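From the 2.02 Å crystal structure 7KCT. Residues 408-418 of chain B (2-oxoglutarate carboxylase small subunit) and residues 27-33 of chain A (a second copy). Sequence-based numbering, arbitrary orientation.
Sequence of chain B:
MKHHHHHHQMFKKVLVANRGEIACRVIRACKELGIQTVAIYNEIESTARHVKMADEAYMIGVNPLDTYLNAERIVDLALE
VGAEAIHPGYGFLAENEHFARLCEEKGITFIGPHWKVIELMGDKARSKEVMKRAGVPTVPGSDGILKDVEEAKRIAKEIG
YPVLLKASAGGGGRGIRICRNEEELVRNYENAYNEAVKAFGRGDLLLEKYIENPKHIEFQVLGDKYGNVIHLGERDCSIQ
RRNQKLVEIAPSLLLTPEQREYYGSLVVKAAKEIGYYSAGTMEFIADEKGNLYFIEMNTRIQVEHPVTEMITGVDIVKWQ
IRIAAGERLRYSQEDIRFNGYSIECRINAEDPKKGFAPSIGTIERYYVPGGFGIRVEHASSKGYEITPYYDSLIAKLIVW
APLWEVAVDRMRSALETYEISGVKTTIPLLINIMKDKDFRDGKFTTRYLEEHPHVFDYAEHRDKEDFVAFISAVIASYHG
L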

# COMPACT_ATOMS: atom_id res chain seq x y z
N VAL B 408 11.74 -6.03 8.65
CA VAL B 408 12.91 -5.17 8.61
C VAL B 408 13.48 -5.06 7.20
O VAL B 408 13.86 -3.97 6.76
CB VAL B 408 14.00 -5.67 9.58
CG1 VAL B 408 15.21 -4.75 9.52
CG2 VAL B 408 13.45 -5.73 11.01
N ASP B 409 13.64 -6.20 6.52
CA ASP B 409 14.18 -6.21 5.16
C ASP B 409 13.28 -5.42 4.22
O ASP B 409 13.77 -4.71 3.33
CB ASP B 409 14.31 -7.63 4.60
CG ASP B 409 15.27 -8.55 5.38
OD1 ASP B 409 16.26 -8.09 5.99
OD2 ASP B 409 15.05 -9.79 5.29
N ARG B 410 11.97 -5.63 4.32
CA ARG B 410 11.01 -4.86 3.54
C ARG B 410 11.14 -3.36 3.80
O ARG B 410 11.15 -2.57 2.86
CB ARG B 410 9.59 -5.32 3.83
CG ARG B 410 8.49 -4.59 3.06
CD ARG B 410 7.21 -5.48 3.00
NE ARG B 410 7.45 -6.56 2.05
CZ ARG B 410 6.86 -7.74 2.05
NH1 ARG B 410 5.93 -8.06 2.95
NH2 ARG B 410 7.20 -8.61 1.12
N MET B 411 11.23 -2.94 5.07
CA MET B 411 11.39 -1.51 5.36
C MET B 411 12.71 -0.96 4.78
O MET B 411 12.74 0.15 4.21
CB MET B 411 11.32 -1.24 6.87
CG MET B 411 11.47 0.27 7.22
SD MET B 411 10.24 1.42 6.51
CE MET B 411 8.86 0.98 7.56
N ARG B 412 13.82 -1.68 4.97
CA ARG B 412 15.10 -1.22 4.44
C ARG B 412 15.03 -1.02 2.94
O ARG B 412 15.49 0.00 2.42
CB ARG B 412 16.20 -2.25 4.77
CG ARG B 412 17.66 -1.87 4.42
CD ARG B 412 18.64 -3.10 4.46
NE ARG B 412 18.21 -4.07 3.46
CZ ARG B 412 17.79 -5.31 3.69
NH1 ARG B 412 17.79 -5.85 4.91
NH2 ARG B 412 17.34 -6.02 2.67
N SER B 413 14.50 -2.01 2.22
CA SER B 413 14.39 -1.94 0.76
C SER B 413 13.45 -0.84 0.30
O SER B 413 13.71 -0.20 -0.72
CB SER B 413 13.90 -3.29 0.23
OG SER B 413 14.80 -4.27 0.57
N ALA B 414 12.38 -0.57 1.06
CA ALA B 414 11.49 0.54 0.72
C ALA B 414 12.18 1.87 0.92
O ALA B 414 12.16 2.73 0.03
CB ALA B 414 10.20 0.49 1.53
N LEU B 415 12.89 2.05 2.05
CA LEU B 415 13.61 3.29 2.30
C LEU B 415 14.71 3.54 1.28
O LEU B 415 14.97 4.70 0.92
CB LEU B 415 14.24 3.29 3.71
CG LEU B 415 13.33 3.48 4.95
CD1 LEU B 415 14.03 2.97 6.18
CD2 LEU B 415 12.96 4.96 5.16
N GLU B 416 15.43 2.50 0.86
CA GLU B 416 16.49 2.66 -0.12
C GLU B 416 15.96 3.13 -1.47
O GLU B 416 16.73 3.67 -2.28
CB GLU B 416 17.27 1.36 -0.31
CG GLU B 416 18.18 1.05 0.87
CD GLU B 416 18.74 -0.35 0.86
OE1 GLU B 416 18.27 -1.22 0.08
OE2 GLU B 416 19.69 -0.59 1.65
N THR B 417 14.66 2.99 -1.71
CA THR B 417 14.09 3.39 -2.98
C THR B 417 13.31 4.68 -2.87
O THR B 417 12.84 5.20 -3.89
CB THR B 417 13.17 2.30 -3.52
OG1 THR B 417 12.06 2.16 -2.66
CG2 THR B 417 13.93 0.99 -3.68
N TYR B 418 13.19 5.26 -1.67
CA TYR B 418 12.39 6.48 -1.46
C TYR B 418 13.25 7.70 -1.78
O TYR B 418 14.01 8.17 -0.92
CB TYR B 418 11.89 6.55 -0.02
CG TYR B 418 10.63 7.38 0.23
CD1 TYR B 418 10.36 8.50 -0.54
CD2 TYR B 418 9.70 7.03 1.23
CE1 TYR B 418 9.21 9.23 -0.35
CE2 TYR B 418 8.57 7.78 1.44
CZ TYR B 418 8.31 8.87 0.64
OH TYR B 418 7.14 9.59 0.86
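Chain A, residues 27-33: IRACKEL

Two helices from two copies of the same protein cross here in a polar, charge-paired contact, held by salt bridges, arginine hydrogen bonds and bridging waters rather than by a greasy seam. Residues 27-32 of chain A continue a helix that begins earlier in the chain, with phi/psi near -60/-40 and backbone bonds such as Lys A31 N to Ile A27 O (3.0 Å). Its axis passes 9.1 Å from that of the chain B helix, and the N-to-C directions make an angle of 130°, so the two run obliquely, nearer antiparallel than parallel. The backbones come closest where Asp B409 CA lies 5.4 Å from Glu A32 CA and Ser B413 CA lies 5.9 Å from Lys A31 CA.

A small side chain, Ser B413, occupies the second of these close approaches. It points toward chain A, with Ser B413 OG 3.5 Å from Lys A31 CB; the same Ser B413 OG donates its hydrogen to Asp B409 O at 3.0 Å, so its donor is satisfied within its own helix.

Glu A32 leaves its backbone sideways, but its carboxylate comes nearer and meets Arg B410 in a two-pronged salt bridge: Arg B410 NH2 to Glu A32 OE1 is 3.0 Å and Arg B410 NE to Glu A32 OE2 is 3.1 Å. Such pairing of a planar guanidinium with a carboxylate satisfies charge and hydrogen bonding together, which matters because both residues are buried. Water 1 adds to this network, donating to Glu A32 OE2 (2.8 Å) and Arg B410 O (3.0 Å) and accepting from Arg A28 NH1 (2.9 Å).

Arg A28 also leaves its backbone sideways, but its end comes nearer: chi1 and chi2 are t, then chi3 is m, and the guanidinium reaches Ser B413 and Thr B417. Arg A28 NH2 donates to Thr B417 OG1 at 3.0 Å, while Arg A28 NH1 makes a weak bond to Ser B413 O at 3.3 Å; Thr B417 OG1 in turn donates to Ala B414 O at 2.8 Å, acting as donor and acceptor at once. Lys A31 points toward chain B, and its long, flexible chain carries Lys A31 NZ to 2.9 Å from Glu B416 OE1 in a second salt bridge.

Of the last two helical carbonyls, one is bonded directly and the next through water. Arg B412 NH2 bonds weakly to Lys A31 O at 3.3 Å, its guanidinium steadied by a salt bridge from Arg B412 NH1 to Asp B409 OD1 (2.9 Å). Waters 2 and 3 link Glu A32 O to Arg B412 NH2 and Asp B409 OD2 respectively.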

# COMPACT_ATOMS: atom_id res chain seq x y z
N ILE A 27 12.92 -5.83 -9.05
CA ILE A 27 14.04 -5.28 -8.29
C ILE A 27 13.72 -5.25 -6.81
O ILE A 27 14.57 -5.57 -5.97
CB ILE A 27 14.47 -3.89 -8.79
CG1 ILE A 27 15.13 -4.04 -10.13
CG2 ILE A 27 15.43 -3.24 -7.75
CD1 ILE A 27 15.27 -2.80 -10.92
N ARG A 28 12.50 -4.86 -6.46
CA ARG A 28 12.12 -4.81 -5.05
C ARG A 28 12.16 -6.19 -4.39
O ARG A 28 12.58 -6.32 -3.23
CB ARG A 28 10.72 -4.22 -4.88
CG ARG A 28 10.26 -4.22 -3.42
CD ARG A 28 9.10 -3.27 -3.04
NE ARG A 28 9.27 -1.94 -3.61
CZ ARG A 28 10.20 -1.07 -3.23
NH1 ARG A 28 11.04 -1.37 -2.27
NH2 ARG A 28 10.30 0.10 -3.85
N ALA A 29 11.64 -7.20 -5.08
CA ALA A 29 11.67 -8.57 -4.56
C ALA A 29 13.09 -9.04 -4.33
O ALA A 29 13.37 -9.70 -3.33
CB ALA A 29 10.94 -9.52 -5.53
N CYS A 30 14.00 -8.70 -5.26
CA CYS A 30 15.42 -9.04 -5.13
C CYS A 30 16.06 -8.34 -3.93
O CYS A 30 16.85 -8.96 -3.20
CB CYS A 30 16.18 -8.68 -6.40
SG CYS A 30 15.84 -9.71 -7.85
N LYS A 31 15.77 -7.07 -3.72
CA LYS A 31 16.37 -6.35 -2.60
C LYS A 31 15.91 -6.95 -1.27
O LYS A 31 16.73 -7.14 -0.36
CB LYS A 31 16.00 -4.88 -2.65
CG LYS A 31 16.76 -4.09 -3.72
CD LYS A 31 16.16 -2.64 -3.82
CE LYS A 31 16.66 -1.76 -2.68
NZ LYS A 31 18.12 -1.33 -2.82
N GLU A 32 14.63 -7.30 -1.18
CA GLU A 32 14.13 -7.90 0.06
C GLU A 32 14.80 -9.25 0.33
O GLU A 32 15.05 -9.59 1.48
CB GLU A 32 12.61 -8.04 0.03
CG GLU A 32 11.85 -6.69 0.11
CD GLU A 32 10.32 -6.83 -0.04
OE1 GLU A 32 9.87 -7.99 -0.20
OE2 GLU A 32 9.56 -5.80 -0.02
N LEU A 33 15.13 -9.99 -0.72
CA LEU A 33 15.89 -11.24 -0.63
C LEU A 33 17.39 -11.06 -0.48
O LEU A 33 18.09 -12.05 -0.30
CB LEU A 33 15.63 -12.09 -1.89
CG LEU A 33 14.23 -12.65 -2.08
CD1 LEU A 33 14.06 -13.32 -3.44
CD2 LEU A 33 13.96 -13.65 -0.95
O HOH W 1 10.57 -3.21 -0.05
O HOH W 2 17.28 -9.03 2.81
O HOH W 3 13.75 -11.06 3.48